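Local atomic coordinates of diaminopimelate decarboxylase (Phaeodactylum tricornutum, PDB entry 7JPJ), a protein that probably decarboxylates meso-diaminopimelate to lysine with pyridoxal 5'-phosphate as cofactor, working as an obligate dimer. Residues Leu37-Asp42 with Tyr70-Ile76; Asn147-Ser152 with Asn166-Pro170; Lys294-Lys298 with Ala380-Gly384. All blocks are in the same frame, centred on the assembly; numbering follows the deposited sequence.

Contact 1: residues Leu37-Asp42 with Tyr70-Ile76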
loop_
_atom_site.group_PDB
_atom_site.type_symbol
_atom_site.label_atom_id
_atom_site.label_comp_id
_atom_site.label_asym_id
_atom_site.label_seq_id
_atom_site.Cartn_x
_atom_site.Cartn_y
_atom_site.Cartn_z
ATOM N N LEU A 37 -13.197 -21.302 4.653
ATOM C CA LEU A 37 -12.965 -20.865 6.026
ATOM C C LEU A 37 -13.119 -22.017 7.011
ATOM O O LEU A 37 -12.416 -22.060 8.027
ATOM C CB LEU A 37 -13.922 -19.731 6.391
ATOM C CG LEU A 37 -13.668 -18.357 5.771
ATOM C CD1 LEU A 37 -14.871 -17.460 5.988
ATOM C CD2 LEU A 37 -12.409 -17.720 6.347
ATOM N N GLU A 38 -14.026 -22.954 6.726
ATOM C CA GLU A 38 -14.253 -24.075 7.633
ATOM C C GLU A 38 -13.076 -25.042 7.631
ATOM O O GLU A 38 -12.709 -25.581 8.681
ATOM C CB GLU A 38 -15.543 -24.799 7.252
ATOM C CG GLU A 38 -16.185 -25.551 8.398
ATOM C CD GLU A 38 -17.296 -26.474 7.942
ATOM O OE1 GLU A 38 -17.009 -27.420 7.178
ATOM O OE2 GLU A 38 -18.456 -26.257 8.351
ATOM N N GLU A 39 -12.482 -25.281 6.459
ATOM C CA GLU A 39 -11.318 -26.161 6.380
ATOM C C GLU A 39 -10.155 -25.619 7.199
ATOM O O GLU A 39 -9.488 -26.373 7.915
ATOM C CB GLU A 39 -10.900 -26.345 4.922
ATOM C CG GLU A 39 -12.026 -26.760 3.991
ATOM C CD GLU A 39 -11.569 -26.889 2.547
ATOM O OE1 GLU A 39 -10.403 -26.531 2.257
ATOM O OE2 GLU A 39 -12.369 -27.359 1.707
ATOM N N ALA A 40 -9.893 -24.314 7.103
ATOM C CA ALA A 40 -8.778 -23.732 7.840
ATOM C C ALA A 40 -9.065 -23.697 9.335
ATOM O O ALA A 40 -8.179 -23.985 10.150
ATOM C CB ALA A 40 -8.474 -22.331 7.317
ATOM N N ALA A 41 -10.297 -23.350 9.713
ATOM C CA ALA A 41 -10.660 -23.312 11.125
ATOM C C ALA A 41 -10.510 -24.685 11.765
ATOM O O ALA A 41 -9.924 -24.820 12.846
ATOM C CB ALA A 41 -12.090 -22.796 11.284
ATOM N N ASP A 42 -11.029 -25.722 11.102
ATOM C CA ASP A 42 -10.917 -27.076 11.634
ATOM C C ASP A 42 -9.465 -27.539 11.675
ATOM O O ASP A 42 -9.043 -28.192 12.636
ATOM C CB ASP A 42 -11.766 -28.034 10.798
ATOM C CG ASP A 42 -13.203 -28.115 11.282
ATOM O OD1 ASP A 42 -13.501 -27.574 12.370
ATOM O OD2 ASP A 42 -14.038 -28.712 10.567
ATOM N N TYR A 70 -17.784 -15.340 12.180
ATOM C CA TYR A 70 -17.702 -16.756 11.840
ATOM C C TYR A 70 -16.670 -17.472 12.705
ATOM O O TYR A 70 -16.943 -18.550 13.247
ATOM C CB TYR A 70 -17.368 -16.941 10.361
ATOM C CG TYR A 70 -17.121 -18.391 10.035
ATOM C CD1 TYR A 70 -18.182 -19.269 9.867
ATOM C CD2 TYR A 70 -15.828 -18.897 9.941
ATOM C CE1 TYR A 70 -17.968 -20.603 9.592
ATOM C CE2 TYR A 70 -15.605 -20.233 9.668
ATOM C CZ TYR A 70 -16.678 -21.079 9.493
ATOM O OH TYR A 70 -16.469 -22.409 9.220
ATOM N N PHE A 71 -15.470 -16.901 12.826
ATOM C CA PHE A 71 -14.440 -17.523 13.652
ATOM C C PHE A 71 -14.826 -17.522 15.125
ATOM O O PHE A 71 -14.372 -18.385 15.882
ATOM C CB PHE A 71 -13.102 -16.814 13.460
ATOM C CG PHE A 71 -12.428 -17.124 12.151
ATOM C CD1 PHE A 71 -12.614 -18.347 11.530
ATOM C CD2 PHE A 71 -11.601 -16.189 11.548
ATOM C CE1 PHE A 71 -11.989 -18.632 10.327
ATOM C CE2 PHE A 71 -10.976 -16.468 10.347
ATOM C CZ PHE A 71 -11.170 -17.690 9.735
ATOM N N HIS A 72 -15.658 -16.570 15.552
ATOM C CA HIS A 72 -16.136 -16.596 16.930
ATOM C C HIS A 72 -17.076 -17.773 17.160
ATOM O O HIS A 72 -17.008 -18.434 18.204
ATOM C CB HIS A 72 -16.823 -15.274 17.279
ATOM C CG HIS A 72 -17.284 -15.194 18.701
ATOM N ND1 HIS A 72 -18.568 -14.834 19.052
ATOM C CD2 HIS A 72 -16.633 -15.445 19.863
ATOM C CE1 HIS A 72 -18.686 -14.862 20.367
ATOM N NE2 HIS A 72 -17.527 -15.231 20.882
ATOM N N SER A 73 -17.954 -18.055 16.195
ATOM C CA SER A 73 -18.852 -19.199 16.309
ATOM C C SER A 73 -18.100 -20.524 16.333
ATOM O O SER A 73 -18.651 -21.530 16.795
ATOM C CB SER A 73 -19.855 -19.191 15.156
ATOM O OG SER A 73 -19.192 -19.331 13.911
ATOM N N LYS A 74 -16.862 -20.549 15.841
ATOM C CA LYS A 74 -16.027 -21.741 15.874
ATOM C C LYS A 74 -15.119 -21.789 17.097
ATOM O O LYS A 74 -14.209 -22.622 17.140
ATOM C CB LYS A 74 -15.185 -21.831 14.600
ATOM C CG LYS A 74 -15.997 -22.087 13.345
ATOM C CD LYS A 74 -16.567 -23.491 13.340
ATOM C CE LYS A 74 -15.811 -24.388 12.378
ATOM N NZ LYS A 74 -16.449 -25.735 12.257
ATOM N N ASN A 75 -15.347 -20.914 18.079
ATOM C CA ASN A 75 -14.552 -20.844 19.310
ATOM C C ASN A 75 -13.092 -20.500 19.033
ATOM O O ASN A 75 -12.190 -20.950 19.746
ATOM C CB ASN A 75 -14.655 -22.140 20.120
ATOM C CG ASN A 75 -16.066 -22.417 20.584
ATOM O OD1 ASN A 75 -16.867 -21.496 20.747
ATOM N ND2 ASN A 75 -16.384 -23.690 20.793
ATOM N N ILE A 76 -12.849 -19.693 18.003
ATOM C CA ILE A 76 -11.526 -19.155 17.708
ATOM C C ILE A 76 -11.466 -17.731 18.240
ATOM O O ILE A 76 -12.375 -16.929 17.993
ATOM C CB ILE A 76 -11.230 -19.198 16.200
ATOM C CG1 ILE A 76 -11.009 -20.639 15.742
ATOM C CG2 ILE A 76 -10.020 -18.341 15.869
ATOM C CD1 ILE A 76 -10.619 -20.758 14.290
#
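A helix-to-helix packing contact joins L37-D42, in the middle of helix 34-45, to Y70-I76, the last turn of helix 65-73 and the residues that follow it, and its apolar centre is formed by L37, A41, Y70, F71 and I76. L37 touches two rings: its CB lies 3.7 Å from CE2 of Y70, while its CD2 methyl meets CZ of F71 at 3.6 Å, the side chains of L37 and F71 crossing at about a right angle. Y70 CG is anti to the backbone N (chi1 173°), which carries the ring across to helix 34-45 and sets its OH beside CA and CB of E38. Both segments belong to the pyridoxal-binding domain of this decarboxylase family, a TIM-barrel fold; F71 and I76 reach the barrel wall, F71 meeting Y57 edge-to-face and I76 lying on V55 and Y57 of strand 53-58. Helix 65-73 ends in a Schellman motif with N75, at positive phi, as its C' residue, and the bond from I76 N to F71 O (2.9 Å) turns the chain so that CD1 of I76 packs 3.9 Å from CB of A41. At the outer margin, K74 bends at chi2 and chi3 and sends NZ to OD1 of D42 in a weak salt bridge of 3.5 Å. The carboxylate of E38 lies farther off, its OE2 4.4 Å from K74 NZ, where the opposite charges may still attract.

Contact 2: residues Asn147-Ser152 with Asn166-Pro170; sequences NPGVGS and NVGGP
N147 lays its carboxamide alongside the backbone of G169 and grips that residue at both ends. Its OD1 takes the amide of G169 N at 2.9 Å, and its ND2 gives a hydrogen to G169 O, also at 2.9 Å and close to the amide plane of N147. The two bonds hold the amide against rotation. With CG anti to the backbone N (chi1 -175°), the group extends across to the 166-170 segment, yet OD1 also accepts from G149 N, two residues on, in an Asx turn; this second donor stands above the carbonyl plane, 43° out of it.

N166 answers from the other segment. Its OD1 receives S152 N at 2.8 Å and G168 N at 3.2 Å, both in the carbonyl plane and on lone pairs, and the second bond makes another Asx turn. ND2 adds only a weak bond to S152 O. Beside it, CG2 of V167 touches OG of S152 at 3.3 Å.

Glycines let the backbones approach this closely: CA of G151 and CA of G168 are 3.9 Å apart, and G151 CA, 3.1 Å from N166 OD1, makes a CH···O contact with G168 O. G149 and G169 both have positive phi.

N147 is tied by its backbone to I176, and P170 O bonds to T301 OG1 of the second subunit. Each asparagine caps an Asx turn in its own segment and, through further bonds to G169 or S152, joins the two limbs of the long loop between strands 141-147 and 176-177 of the TIM-barrel domain, with the side chain of V167 about 7 Å from the bound D-lysine, at the margin of the active-site region.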
loop_
_atom_site.group_PDB
_atom_site.type_symbol
_atom_site.label_atom_id
_atom_site.label_comp_id
_atom_site.label_asym_id
_atom_site.label_seq_id
_atom_site.Cartn_x
_atom_site.Cartn_y
_atom_site.Cartn_z
ATOM N N ASN A 147 11.605 -11.072 22.532
ATOM C CA ASN A 147 12.475 -11.286 21.383
ATOM C C ASN A 147 13.537 -12.291 21.805
ATOM O O ASN A 147 14.477 -11.931 22.526
ATOM C CB ASN A 147 13.113 -9.977 20.910
ATOM C CG ASN A 147 13.933 -10.142 19.634
ATOM O OD1 ASN A 147 14.289 -11.252 19.243
ATOM N ND2 ASN A 147 14.237 -9.026 18.984
ATOM N N PRO A 148 13.430 -13.554 21.376
ATOM C CA PRO A 148 14.324 -14.600 21.898
ATOM C C PRO A 148 15.785 -14.427 21.520
ATOM O O PRO A 148 16.612 -15.238 21.953
ATOM C CB PRO A 148 13.757 -15.889 21.278
ATOM C CG PRO A 148 12.388 -15.527 20.785
ATOM C CD PRO A 148 12.469 -14.088 20.400
ATOM N N GLY A 149 16.134 -13.407 20.741
ATOM C CA GLY A 149 17.486 -13.240 20.261
ATOM C C GLY A 149 17.750 -13.859 18.909
ATOM O O GLY A 149 18.879 -13.769 18.412
ATOM N N VAL A 150 16.747 -14.485 18.298
ATOM C CA VAL A 150 16.897 -15.113 16.995
ATOM C C VAL A 150 15.584 -14.938 16.245
ATOM O O VAL A 150 14.524 -14.760 16.852
ATOM C CB VAL A 150 17.294 -16.604 17.132
ATOM C CG1 VAL A 150 16.126 -17.428 17.657
ATOM C CG2 VAL A 150 17.817 -17.153 15.816
ATOM N N GLY A 151 15.662 -14.963 14.918
ATOM C CA GLY A 151 14.478 -14.766 14.107
ATOM C C GLY A 151 14.216 -15.906 13.147
ATOM O O GLY A 151 14.497 -17.066 13.456
ATOM N N SER A 152 13.611 -15.590 12.014
ATOM C CA SER A 152 13.297 -16.606 10.986
ATOM C C SER A 152 14.543 -16.896 10.147
ATOM O O SER A 152 14.969 -16.008 9.407
ATOM C CB SER A 152 12.164 -16.095 10.160
ATOM O OG SER A 152 11.003 -15.938 10.952
ATOM N N ASN A 166 12.998 -8.700 10.059
ATOM C CA ASN A 166 12.727 -9.993 10.668
ATOM C C ASN A 166 11.712 -9.826 11.787
ATOM O O ASN A 166 11.567 -8.746 12.366
ATOM C CB ASN A 166 14.012 -10.634 11.203
ATOM C CG ASN A 166 13.995 -12.143 11.105
ATOM O OD1 ASN A 166 13.349 -12.820 11.906
ATOM N ND2 ASN A 166 14.705 -12.681 10.120
ATOM N N VAL A 167 11.006 -10.924 12.081
ATOM C CA VAL A 167 10.077 -10.959 13.209
ATOM C C VAL A 167 10.786 -11.120 14.541
ATOM O O VAL A 167 10.157 -10.943 15.593
ATOM C CB VAL A 167 9.054 -12.100 13.051
ATOM C CG1 VAL A 167 8.063 -11.785 11.940
ATOM C CG2 VAL A 167 9.766 -13.420 12.778
ATOM N N GLY A 168 12.073 -11.456 14.528
ATOM C CA GLY A 168 12.846 -11.590 15.747
ATOM C C GLY A 168 14.320 -11.446 15.445
ATOM O O GLY A 168 14.737 -11.376 14.287
ATOM N N GLY A 169 15.111 -11.400 16.511
ATOM C CA GLY A 169 16.542 -11.286 16.385
ATOM C C GLY A 169 17.029 -9.870 16.615
ATOM O O GLY A 169 16.255 -8.974 16.970
ATOM N N PRO A 170 18.331 -9.640 16.414
ATOM C CA PRO A 170 18.883 -8.297 16.659
ATOM C C PRO A 170 18.397 -7.245 15.675
ATOM O O PRO A 170 18.516 -6.050 15.968
ATOM C CB PRO A 170 20.399 -8.513 16.542
ATOM C CG PRO A 170 20.541 -9.726 15.679
ATOM C CD PRO A 170 19.365 -10.603 15.995
#

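Contact 3: residues Lys294-Lys298 with Ala380-Gly384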
loop_
_atom_site.group_PDB
_atom_site.type_symbol
_atom_site.label_atom_id
_atom_site.label_comp_id
_atom_site.label_asym_id
_atom_site.label_seq_id
_atom_site.Cartn_x
_atom_site.Cartn_y
_atom_site.Cartn_z
ATOM N N LYS A 294 -12.711 -7.984 -14.012
ATOM C CA LYS A 294 -12.991 -8.179 -15.425
ATOM C C LYS A 294 -11.841 -7.642 -16.263
ATOM O O LYS A 294 -11.161 -6.684 -15.879
ATOM C CB LYS A 294 -14.305 -7.500 -15.838
ATOM C CG LYS A 294 -15.482 -8.468 -15.936
ATOM C CD LYS A 294 -16.806 -7.754 -16.204
ATOM C CE LYS A 294 -17.916 -8.278 -15.294
ATOM N NZ LYS A 294 -18.760 -9.315 -15.962
ATOM N N VAL A 295 -11.622 -8.280 -17.412
ATOM C CA VAL A 295 -10.639 -7.823 -18.390
ATOM C C VAL A 295 -11.293 -6.697 -19.186
ATOM O O VAL A 295 -12.121 -6.942 -20.065
ATOM C CB VAL A 295 -10.164 -8.960 -19.297
ATOM C CG1 VAL A 295 -9.018 -8.489 -20.180
ATOM C CG2 VAL A 295 -9.744 -10.161 -18.463
ATOM N N GLN A 296 -10.933 -5.454 -18.872
ATOM C CA GLN A 296 -11.532 -4.298 -19.524
ATOM C C GLN A 296 -10.773 -3.844 -20.764
ATOM O O GLN A 296 -11.297 -3.017 -21.518
ATOM C CB GLN A 296 -11.641 -3.130 -18.536
ATOM C CG GLN A 296 -10.348 -2.800 -17.813
ATOM C CD GLN A 296 -9.715 -1.509 -18.299
ATOM O OE1 GLN A 296 -10.220 -0.860 -19.216
ATOM N NE2 GLN A 296 -8.598 -1.134 -17.688
ATOM N N ASP A 297 -9.568 -4.360 -21.000
ATOM C CA ASP A 297 -8.800 -3.988 -22.181
ATOM C C ASP A 297 -7.701 -5.016 -22.412
ATOM O O ASP A 297 -7.251 -5.685 -21.480
ATOM C CB ASP A 297 -8.196 -2.586 -22.042
ATOM C CG ASP A 297 -7.898 -1.944 -23.384
ATOM O OD1 ASP A 297 -8.031 -2.621 -24.425
ATOM O OD2 ASP A 297 -7.528 -0.754 -23.398
ATOM N N LYS A 298 -7.274 -5.123 -23.670
ATOM C CA LYS A 298 -6.233 -6.061 -24.077
ATOM C C LYS A 298 -5.392 -5.407 -25.165
ATOM O O LYS A 298 -5.909 -5.093 -26.240
ATOM C CB LYS A 298 -6.847 -7.373 -24.575
ATOM C CG LYS A 298 -5.845 -8.463 -24.906
ATOM C CD LYS A 298 -6.546 -9.708 -25.429
ATOM C CE LYS A 298 -5.549 -10.795 -25.799
ATOM N NZ LYS A 298 -6.219 -12.037 -26.283
ATOM N N ALA A 380 -7.343 -18.165 -23.052
ATOM C CA ALA A 380 -7.477 -17.023 -23.945
ATOM C C ALA A 380 -8.648 -16.160 -23.507
ATOM O O ALA A 380 -9.774 -16.646 -23.367
ATOM C CB ALA A 380 -7.670 -17.498 -25.384
ATOM N N ALA A 381 -8.376 -14.883 -23.267
ATOM C CA ALA A 381 -9.351 -13.976 -22.683
ATOM C C ALA A 381 -9.784 -12.943 -23.710
ATOM O O ALA A 381 -8.942 -12.286 -24.332
ATOM C CB ALA A 381 -8.780 -13.282 -21.445
ATOM N N ALA A 382 -11.092 -12.817 -23.893
ATOM C CA ALA A 382 -11.667 -11.687 -24.598
ATOM C C ALA A 382 -12.025 -10.594 -23.598
ATOM O O ALA A 382 -12.108 -10.827 -22.389
ATOM C CB ALA A 382 -12.904 -12.109 -25.388
ATOM N N VAL A 383 -12.229 -9.385 -24.117
ATOM C CA VAL A 383 -12.643 -8.279 -23.265
ATOM C C VAL A 383 -14.029 -8.576 -22.710
ATOM O O VAL A 383 -14.968 -8.870 -23.463
ATOM C CB VAL A 383 -12.614 -6.956 -24.042
ATOM C CG1 VAL A 383 -13.235 -5.841 -23.215
ATOM C CG2 VAL A 383 -11.184 -6.608 -24.431
ATOM N N GLY A 384 -14.158 -8.515 -21.388
ATOM C CA GLY A 384 -15.371 -8.901 -20.696
ATOM C C GLY A 384 -15.248 -10.184 -19.904
ATOM O O GLY A 384 -16.149 -10.493 -19.113
#
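A classic beta bulge in strand 289-300, where Q296 and D297 both face K311, lies beside the loop A380-G384 that leads into strand 386-390 of the mixed sheet. The antiparallel pairing of those two strands begins here: G384 N donates to V295 O at 2.9 Å, in the carbonyl plane, and V295 is also joined through its backbone to D385. The same V295 O receives a CH···O contact from CA of V383, 3.5 Å away. V383 covers the bulge with both methyls, CG1 resting 3.8 Å from Q296 O and CG2 4.2 Å from CA of D297. The side chains of Q296 and D297 leave the backbone away from the loop: Q296 NE2 bonds to L312 O and to Q104 O of the second subunit, and D297 OD2 to S124 OG of that subunit, so the bulged strand also takes part in the dimer interface. K298, fully extended with CG anti to the backbone N (chi1 -175°), runs alongside the loop, CD 3.7 Å from A381 O; its NZ forms a salt bridge with E348 OE1 and also a weak bond of 3.4 Å to A381 O.

Overall arrangement
From the N terminus, the chain enters helix 34-45, passes through strand 53-58 and returns along helix 65-73, where contact 1 closes this early part of the barrel domain. Contact 2 follows within the same domain, closing a 13-residue span without helix or strand within the long loop between strands 141-147 and 176-177. Contact 3 opens beyond the last barrel strand, 275-278, on strand 289-300 of the mixed sheet, and closes an 81-residue span at the loop before strand 386-390. The three are in series, and none nests within or crosses another. Contacts 2 and 3, on opposite sides of the chain's centre with their centres about 45 Å apart, both touch the second subunit, whereas contact 1 does not.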